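Local coordinates for protein probable UbiX-like flavin prenyltransferase (Escherichia coli, PDB 1SBZ) that probably prenylates reduced FMN to make the prenyl-FMN cofactor of a phenolic acid decarboxylase, and forms an FMN-binding homododecamer, at residues V29-V34 and L57-H62. Residues are numbered along the deposited sequence; the frame is centred on the assembly and turned at random.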
loop_
_atom_site.group_PDB
_atom_site.type_symbol
_atom_site.label_atom_id
_atom_site.label_comp_id
_atom_site.label_asym_id
_atom_site.label_seq_id
_atom_site.Cartn_x
_atom_site.Cartn_y
_atom_site.Cartn_z
ATOM N N VAL D 29 10.854 -42.362 -4.254
ATOM C CA VAL D 29 11.284 -40.966 -4.321
ATOM C C VAL D 29 12.628 -40.801 -5.034
ATOM O O VAL D 29 13.648 -41.342 -4.610
ATOM C CB VAL D 29 11.322 -40.315 -2.908
ATOM C CG1 VAL D 29 11.834 -38.882 -2.974
ATOM C CG2 VAL D 29 9.944 -40.355 -2.268
ATOM N N GLU D 30 12.598 -40.051 -6.131
ATOM C CA GLU D 30 13.790 -39.693 -6.883
ATOM C C GLU D 30 14.236 -38.293 -6.462
ATOM O O GLU D 30 13.448 -37.347 -6.499
ATOM C CB GLU D 30 13.479 -39.741 -8.377
ATOM C CG GLU D 30 14.613 -39.318 -9.295
ATOM C CD GLU D 30 14.194 -39.354 -10.747
ATOM O OE1 GLU D 30 13.746 -40.423 -11.205
ATOM O OE2 GLU D 30 14.302 -38.314 -11.432
ATOM N N THR D 31 15.494 -38.166 -6.052
ATOM C CA THR D 31 15.990 -36.898 -5.524
ATOM C C THR D 31 16.971 -36.241 -6.475
ATOM O O THR D 31 17.872 -36.891 -7.004
ATOM C CB THR D 31 16.622 -37.076 -4.121
ATOM O OG1 THR D 31 17.641 -38.079 -4.175
ATOM C CG2 THR D 31 15.608 -37.657 -3.143
ATOM N N HIS D 32 16.772 -34.947 -6.705
ATOM C CA HIS D 32 17.698 -34.150 -7.489
ATOM C C HIS D 32 18.324 -33.095 -6.586
ATOM O O HIS D 32 17.654 -32.155 -6.145
ATOM C CB HIS D 32 16.989 -33.508 -8.681
ATOM C CG HIS D 32 16.446 -34.495 -9.667
ATOM N ND1 HIS D 32 16.997 -34.676 -10.919
ATOM C CD2 HIS D 32 15.405 -35.358 -9.587
ATOM C CE1 HIS D 32 16.319 -35.608 -11.565
ATOM N NE2 HIS D 32 15.348 -36.038 -10.779
ATOM N N LEU D 33 19.609 -33.266 -6.298
ATOM C CA LEU D 33 20.321 -32.396 -5.369
ATOM C C LEU D 33 21.078 -31.291 -6.089
ATOM O O LEU D 33 21.681 -31.520 -7.137
ATOM C CB LEU D 33 21.287 -33.219 -4.503
ATOM C CG LEU D 33 22.322 -32.505 -3.620
ATOM C CD1 LEU D 33 21.646 -31.661 -2.540
ATOM C CD2 LEU D 33 23.263 -33.516 -2.996
ATOM N N VAL D 34 21.022 -30.083 -5.530
ATOM C CA VAL D 34 21.894 -28.989 -5.958
ATOM C C VAL D 34 22.546 -28.373 -4.725
ATOM O O VAL D 34 21.869 -27.750 -3.907
ATOM C CB VAL D 34 21.136 -27.892 -6.749
ATOM C CG1 VAL D 34 22.117 -26.980 -7.461
ATOM C CG2 VAL D 34 20.192 -28.495 -7.755
ATOM N N LEU D 57 24.265 -39.476 -1.786
ATOM C CA LEU D 57 22.976 -39.712 -1.129
ATOM C C LEU D 57 21.803 -39.482 -2.083
ATOM O O LEU D 57 20.689 -39.937 -1.829
ATOM C CB LEU D 57 22.831 -38.807 0.096
ATOM C CG LEU D 57 23.056 -39.274 1.539
ATOM C CD1 LEU D 57 23.670 -40.675 1.680
ATOM C CD2 LEU D 57 23.864 -38.237 2.303
ATOM N N ALA D 58 22.061 -38.775 -3.179
ATOM C CA ALA D 58 21.013 -38.406 -4.129
ATOM C C ALA D 58 21.074 -39.259 -5.388
ATOM O O ALA D 58 22.125 -39.803 -5.735
ATOM C CB ALA D 58 21.112 -36.927 -4.480
ATOM N N ASP D 59 19.937 -39.372 -6.066
ATOM C CA ASP D 59 19.855 -40.092 -7.326
ATOM C C ASP D 59 20.533 -39.298 -8.425
ATOM O O ASP D 59 21.199 -39.868 -9.286
ATOM C CB ASP D 59 18.397 -40.365 -7.688
ATOM C CG ASP D 59 17.734 -41.329 -6.731
ATOM O OD1 ASP D 59 18.248 -42.456 -6.561
ATOM O OD2 ASP D 59 16.691 -41.052 -6.102
ATOM N N PHE D 60 20.348 -37.980 -8.397
ATOM C CA PHE D 60 21.022 -37.069 -9.319
ATOM C C PHE D 60 21.574 -35.887 -8.543
ATOM O O PHE D 60 21.006 -35.484 -7.530
ATOM C CB PHE D 60 20.056 -36.550 -10.387
ATOM C CG PHE D 60 19.402 -37.630 -11.199
ATOM C CD1 PHE D 60 18.246 -38.263 -10.743
ATOM C CD2 PHE D 60 19.933 -38.003 -12.431
ATOM C CE1 PHE D 60 17.639 -39.258 -11.499
ATOM C CE2 PHE D 60 19.329 -38.997 -13.196
ATOM C CZ PHE D 60 18.180 -39.626 -12.729
ATOM N N SER D 61 22.678 -35.333 -9.030
ATOM C CA SER D 61 23.271 -34.147 -8.440
ATOM C C SER D 61 23.672 -33.217 -9.572
ATOM O O SER D 61 24.358 -33.632 -10.516
ATOM C CB SER D 61 24.471 -34.525 -7.575
ATOM O OG SER D 61 25.126 -33.384 -7.040
ATOM N N HIS D 62 23.233 -31.965 -9.490
ATOM C CA HIS D 62 23.471 -31.004 -10.557
ATOM C C HIS D 62 24.404 -29.887 -10.101
ATOM O O HIS D 62 24.443 -29.546 -8.917
ATOM C CB HIS D 62 22.142 -30.425 -11.043
ATOM C CG HIS D 62 21.119 -31.462 -11.383
ATOM N ND1 HIS D 62 20.961 -31.962 -12.657
ATOM C CD2 HIS D 62 20.207 -32.102 -10.612
ATOM C CE1 HIS D 62 19.995 -32.863 -12.657
ATOM N NE2 HIS D 62 19.520 -32.966 -11.429
HETATM O O HOH W 1 17.044 -40.657 -2.913
#
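Phe60 lies over one face of the His32 ring, its CD1 3.4 Å from His32 CE1 and displaced toward the imidazole rim; the planes are only 6° apart, but the rings are slid so far that they hardly overlap. At the imidazole edge, His32 ND1 and His62 NE2 are hydrogen-bonded at 3.1 Å, the two imidazoles meeting rim to rim with their planes 11° apart, while on the other flank His32 NE2 donates to the anti lone pair of Glu30 OE2 at 2.6 Å. Both ring nitrogens are thus gripped, which fixes the rotation of the imidazole. Glu30 slants past the phenyl rim, where Phe60 CE1 meets the carboxylate.

Beneath this aromatic cluster run two parallel strands: Phe60 N donates to Thr31 O (3.0 Å), Leu33 N to Phe60 O (2.9 Å, nearly straight at 178°), and Leu33 O receives His62 N. Just ahead of the edge strand, Asp59 holds Thr31 by two bonds, Asp59 OD2 accepting from Thr31 N at 3.1 Å and Asp59 N donating to Thr31 OG1; a water joins OG1 and OD2, and Asp59 OD1 forms a salt bridge with Arg24.

This pairing illustrates how a Rossmann-like flavoprotein sheet acquires an outer strand: 60-62 docks on 30-35, which pairs in turn with 2-7. Leu33 packs against helix 13-24 on one face; on the other, Val34 and His62 touch helix 102-112.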